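NADP-dependent glyceraldehyde-3-phosphate dehydrogenase (Bacillus halodurans, PDB 3PRL) probably catalyses the NADP-dependent, non-phosphorylating oxidation of glyceraldehyde 3-phosphate, as a tetrameric member of the aldehyde dehydrogenase family. Local coordinates at residues G41-L46 and V214-G219; D53-A58 and T182-P187. All blocks are in the same frame, centred on the assembly; numbering follows the deposited sequence.

Contact 1. Residues G41-L46 and V214-G219; sequences GSIPAL and VVTGRG
Thr216 and Pro44 meet through a hydroxyl and a backbone carbonyl, the tight part of this contact. Thr216 OG1 donates to Pro44 O at 2.7 Å, in the carbonyl plane with a C=O...O angle of 145°. A chi1 of 55° sets OG1 between the backbone N and carbonyl carbon of its own residue, where it also passes 3.5 Å from Pro44 CD. The backbone reciprocates: Leu46 N donates to Thr216 O at 3.0 Å, bent to an N-H...O angle of 140°. Thr216 thus holds segment 41-46 at two points, through hydroxyl and carbonyl oxygen. Leu46 CB lies 3.0 Å from the same Thr216 O, Ile43 CD1 closes against Thr216 CB at 3.8 Å, and the backbones come within 3.9 Å between Ala45 CA and Gly217 CA, probably aided by the lack of a side chain at Gly217. The end of Leu46 is looser, CD1 standing 4.4 Å from Val215 CG1, while on the solvent side the exposed Arg218 merely brings CG to 4.4 Å from Ala45 CB. The contact joins the end of strand 39-44 of the N-terminal sheet to the loop after strand 212-214, whose Gly219 binds NADP(+), in the Rossmann-like cofactor domain of an aldehyde dehydrogenase.

Contact 2. Residues D53-A58 and T182-P187; sequences DAIQGA and TVVFKP
Val184 lays its CG2 methyl against CG1 of Ile55 at 4.0 Å, the two side chains crossing at about a right angle. With CG1 anti to the backbone N (chi1 175°), the other branch of Val184 is the one that meets the helix, and the same CG2 lies 4.3 Å from Ala58 CB. A single methyl group therefore sits against residues from successive turns of helix 48-65. Two residues back along the strand the contact becomes polar. Thr182 OG1 donates to Ala58 O at 2.7 Å, approaching from well above the carbonyl plane, with a C=O...O angle of only 108°, while Ala58 CB rests 3.4 Å from the same hydroxyl oxygen. This is helix-on-sheet packing in a Rossmann-like α/β domain: the helix runs nearly antiparallel to strand 182-186, at 159°, with 8.3 Å between the axes of the short segments. Ala54 and Ala58, both small, point their CB atoms toward the strand, and Val155 of the adjoining strand 144-159 touches Ala58, Thr182 and Val184. Replacing Thr182 with valine would probably leave Ala58 O without this hydroxyl donor and put a methyl group against a buried carbonyl. Side chains alternate along the strand, so Val183 turns away from helix 48-65 to pack on Ala176 and Leu177 of helix 167-178, on the other side of the sheet. Further along the same strand comes Lys186, one of the residues that bind NADP(+).

Contacts 1 and 2 illustrate how an N-terminal excursion can be folded back onto a nucleotide-binding sheet. Their centres lie about 13 Å apart, and the chain order is 41-46, 53-58, 182-187, 214-219, which nests contact 2 inside the loop closed by contact 1. Strand 39-44 leads directly into helix 48-65, while strands 182-186 and 212-214 are parallel neighbours in one mixed sheet. The two contacts touch where Val215 N probably donates a hydrogen bond to Phe185 O, at 2.7 Å, and where Val215 CG2 packs on Val184 CG1. Consecutive N-terminal elements thus cover adjoining parts of a region that contributes Lys186 and Gly219 to NADP(+) binding.

Contact 1. Residues G41-L46 and V214-G219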
loop_
_atom_site.group_PDB
_atom_site.type_symbol
_atom_site.label_atom_id
_atom_site.label_comp_id
_atom_site.label_asym_id
_atom_site.label_seq_id
_atom_site.Cartn_x
_atom_site.Cartn_y
_atom_site.Cartn_z
ATOM N N GLY D 41 -38.838 11.409 -26.915
ATOM C CA GLY D 41 -38.015 11.141 -28.068
ATOM C C GLY D 41 -37.945 9.645 -28.271
ATOM O O GLY D 41 -38.809 8.900 -27.795
ATOM N N SER D 42 -36.912 9.211 -28.979
ATOM C CA SER D 42 -36.731 7.808 -29.306
ATOM C C SER D 42 -35.250 7.424 -29.308
ATOM O O SER D 42 -34.365 8.290 -29.362
ATOM C CB SER D 42 -37.360 7.505 -30.666
ATOM O OG SER D 42 -36.845 8.379 -31.647
ATOM N N ILE D 43 -34.992 6.121 -29.233
ATOM C CA ILE D 43 -33.644 5.576 -29.410
ATOM C C ILE D 43 -33.663 4.538 -30.530
ATOM O O ILE D 43 -34.716 3.952 -30.805
ATOM C CB ILE D 43 -33.072 4.957 -28.107
ATOM C CG1 ILE D 43 -33.927 3.770 -27.644
ATOM C CG2 ILE D 43 -32.934 6.029 -27.030
ATOM C CD1 ILE D 43 -33.288 2.942 -26.575
ATOM N N PRO D 44 -32.511 4.315 -31.192
ATOM C CA PRO D 44 -32.485 3.292 -32.237
ATOM C C PRO D 44 -32.493 1.888 -31.632
ATOM O O PRO D 44 -31.774 1.625 -30.660
ATOM C CB PRO D 44 -31.152 3.553 -32.953
ATOM C CG PRO D 44 -30.653 4.886 -32.430
ATOM C CD PRO D 44 -31.212 4.995 -31.062
ATOM N N ALA D 45 -33.314 1.002 -32.189
ATOM C CA ALA D 45 -33.284 -0.415 -31.831
ATOM C C ALA D 45 -32.304 -1.131 -32.752
ATOM O O ALA D 45 -32.566 -1.283 -33.943
ATOM C CB ALA D 45 -34.673 -1.027 -31.934
ATOM N N LEU D 46 -31.172 -1.556 -32.194
ATOM C CA LEU D 46 -30.058 -2.078 -32.994
ATOM C C LEU D 46 -30.166 -3.569 -33.259
ATOM O O LEU D 46 -30.859 -4.294 -32.533
ATOM C CB LEU D 46 -28.698 -1.767 -32.344
ATOM C CG LEU D 46 -28.100 -0.354 -32.461
ATOM C CD1 LEU D 46 -26.691 -0.308 -31.848
ATOM C CD2 LEU D 46 -28.061 0.143 -33.913
ATOM N N VAL D 214 -22.014 3.270 -28.006
ATOM C CA VAL D 214 -23.327 3.136 -27.353
ATOM C C VAL D 214 -24.165 2.117 -28.105
ATOM O O VAL D 214 -24.368 2.236 -29.308
ATOM C CB VAL D 214 -24.110 4.473 -27.269
ATOM C CG1 VAL D 214 -25.398 4.299 -26.440
ATOM C CG2 VAL D 214 -23.234 5.583 -26.695
ATOM N N VAL D 215 -24.613 1.086 -27.400
ATOM C CA VAL D 215 -25.490 0.104 -28.008
ATOM C C VAL D 215 -26.855 0.245 -27.382
ATOM O O VAL D 215 -26.993 0.178 -26.176
ATOM C CB VAL D 215 -24.945 -1.350 -27.909
ATOM C CG1 VAL D 215 -23.739 -1.525 -28.847
ATOM C CG2 VAL D 215 -24.576 -1.729 -26.460
ATOM N N THR D 216 -27.864 0.490 -28.214
ATOM C CA THR D 216 -29.232 0.523 -27.750
ATOM C C THR D 216 -30.063 -0.468 -28.551
ATOM O O THR D 216 -29.766 -0.768 -29.705
ATOM C CB THR D 216 -29.855 1.943 -27.827
ATOM O OG1 THR D 216 -29.734 2.448 -29.161
ATOM C CG2 THR D 216 -29.166 2.896 -26.846
ATOM N N GLY D 217 -31.108 -0.975 -27.926
ATOM C CA GLY D 217 -31.909 -2.002 -28.538
ATOM C C GLY D 217 -32.840 -2.553 -27.500
ATOM O O GLY D 217 -32.634 -2.355 -26.300
ATOM N N ARG D 218 -33.862 -3.251 -27.976
ATOM C CA ARG D 218 -34.928 -3.763 -27.130
ATOM C C ARG D 218 -34.418 -4.340 -25.794
ATOM O O ARG D 218 -34.611 -3.730 -24.735
ATOM C CB ARG D 218 -35.779 -4.759 -27.928
ATOM C CG ARG D 218 -36.187 -4.213 -29.309
ATOM C CD ARG D 218 -37.663 -4.451 -29.605
ATOM N NE ARG D 218 -38.525 -3.923 -28.544
ATOM C CZ ARG D 218 -39.403 -2.934 -28.691
ATOM N NH1 ARG D 218 -40.128 -2.538 -27.650
ATOM N NH2 ARG D 218 -39.574 -2.348 -29.873
ATOM N N GLY D 219 -33.733 -5.479 -25.848
ATOM C CA GLY D 219 -33.252 -6.129 -24.636
ATOM C C GLY D 219 -33.338 -7.636 -24.742
ATOM O O GLY D 219 -33.255 -8.347 -23.737
#

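Contact 2. Residues D53-A58 and T182-P187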
loop_
_atom_site.group_PDB
_atom_site.type_symbol
_atom_site.label_atom_id
_atom_site.label_comp_id
_atom_site.label_asym_id
_atom_site.label_seq_id
_atom_site.Cartn_x
_atom_site.Cartn_y
_atom_site.Cartn_z
ATOM N N ASP D 53 -20.392 -4.879 -34.807
ATOM C CA ASP D 53 -19.642 -3.749 -35.337
ATOM C C ASP D 53 -19.118 -2.825 -34.257
ATOM O O ASP D 53 -17.980 -2.381 -34.326
ATOM C CB ASP D 53 -20.465 -2.983 -36.370
ATOM C CG ASP D 53 -20.364 -3.596 -37.763
ATOM O OD1 ASP D 53 -19.762 -4.683 -37.898
ATOM O OD2 ASP D 53 -20.879 -2.983 -38.723
ATOM N N ALA D 54 -19.947 -2.557 -33.257
ATOM C CA ALA D 54 -19.546 -1.771 -32.099
ATOM C C ALA D 54 -18.455 -2.479 -31.300
ATOM O O ALA D 54 -17.488 -1.848 -30.883
ATOM C CB ALA D 54 -20.742 -1.490 -31.215
ATOM N N ILE D 55 -18.607 -3.786 -31.099
ATOM C CA ILE D 55 -17.606 -4.564 -30.356
ATOM C C ILE D 55 -16.240 -4.599 -31.054
ATOM O O ILE D 55 -15.200 -4.602 -30.385
ATOM C CB ILE D 55 -18.106 -5.992 -30.016
ATOM C CG1 ILE D 55 -19.226 -5.899 -28.977
ATOM C CG2 ILE D 55 -16.971 -6.864 -29.469
ATOM C CD1 ILE D 55 -19.841 -7.226 -28.582
ATOM N N GLN D 56 -16.242 -4.615 -32.388
ATOM C CA GLN D 56 -14.990 -4.636 -33.140
ATOM C C GLN D 56 -14.294 -3.296 -33.129
ATOM O O GLN D 56 -13.067 -3.235 -32.998
ATOM C CB GLN D 56 -15.182 -5.118 -34.582
ATOM C CG GLN D 56 -14.854 -6.589 -34.794
ATOM C CD GLN D 56 -13.645 -7.054 -33.993
ATOM O OE1 GLN D 56 -13.794 -7.659 -32.927
ATOM N NE2 GLN D 56 -12.440 -6.760 -34.498
ATOM N N GLY D 57 -15.075 -2.225 -33.274
ATOM C CA GLY D 57 -14.534 -0.875 -33.246
ATOM C C GLY D 57 -13.832 -0.603 -31.927
ATOM O O GLY D 57 -12.795 0.056 -31.889
ATOM N N ALA D 58 -14.411 -1.118 -30.846
ATOM C CA ALA D 58 -13.870 -0.928 -29.512
ATOM C C ALA D 58 -12.553 -1.679 -29.324
ATOM O O ALA D 58 -11.644 -1.161 -28.695
ATOM C CB ALA D 58 -14.887 -1.330 -28.461
ATOM N N THR D 182 -11.590 -0.173 -23.463
ATOM C CA THR D 182 -12.631 0.529 -24.213
ATOM C C THR D 182 -14.012 0.057 -23.730
ATOM O O THR D 182 -14.112 -0.914 -22.975
ATOM C CB THR D 182 -12.438 0.417 -25.741
ATOM O OG1 THR D 182 -12.411 -0.962 -26.135
ATOM C CG2 THR D 182 -11.129 1.081 -26.143
ATOM N N VAL D 183 -15.064 0.771 -24.129
ATOM C CA VAL D 183 -16.394 0.495 -23.606
ATOM C C VAL D 183 -17.450 0.268 -24.680
ATOM O O VAL D 183 -17.590 1.035 -25.649
ATOM C CB VAL D 183 -16.867 1.563 -22.584
ATOM C CG1 VAL D 183 -18.295 1.311 -22.174
ATOM C CG2 VAL D 183 -15.988 1.576 -21.336
ATOM N N VAL D 184 -18.189 -0.819 -24.498
ATOM C CA VAL D 184 -19.501 -0.954 -25.110
ATOM C C VAL D 184 -20.522 -0.618 -24.025
ATOM O O VAL D 184 -20.593 -1.302 -23.001
ATOM C CB VAL D 184 -19.702 -2.354 -25.710
ATOM C CG1 VAL D 184 -21.114 -2.511 -26.240
ATOM C CG2 VAL D 184 -18.722 -2.548 -26.831
ATOM N N PHE D 185 -21.244 0.485 -24.232
ATOM C CA PHE D 185 -22.214 1.019 -23.275
ATOM C C PHE D 185 -23.660 0.691 -23.672
ATOM O O PHE D 185 -24.136 1.120 -24.733
ATOM C CB PHE D 185 -22.056 2.540 -23.146
ATOM C CG PHE D 185 -23.067 3.204 -22.201
ATOM C CD1 PHE D 185 -23.448 2.587 -21.000
ATOM C CD2 PHE D 185 -23.616 4.455 -22.509
ATOM C CE1 PHE D 185 -24.369 3.169 -20.136
ATOM C CE2 PHE D 185 -24.531 5.064 -21.635
ATOM C CZ PHE D 185 -24.910 4.421 -20.446
ATOM N N LYS D 186 -24.346 -0.058 -22.813
ATOM C CA LYS D 186 -25.792 -0.333 -22.989
ATOM C C LYS D 186 -26.624 0.238 -21.843
ATOM O O LYS D 186 -26.710 -0.389 -20.790
ATOM C CB LYS D 186 -26.059 -1.846 -23.146
ATOM C CG LYS D 186 -27.565 -2.251 -23.334
ATOM C CD LYS D 186 -28.335 -1.274 -24.241
ATOM C CE LYS D 186 -29.831 -1.220 -23.937
ATOM N NZ LYS D 186 -30.405 0.137 -24.247
ATOM N N PRO D 187 -27.256 1.426 -22.047
ATOM C CA PRO D 187 -28.112 1.980 -20.981
ATOM C C PRO D 187 -29.394 1.185 -20.807
ATOM O O PRO D 187 -29.802 0.505 -21.727
ATOM C CB PRO D 187 -28.471 3.384 -21.501
ATOM C CG PRO D 187 -28.242 3.337 -22.960
ATOM C CD PRO D 187 -27.146 2.343 -23.197
#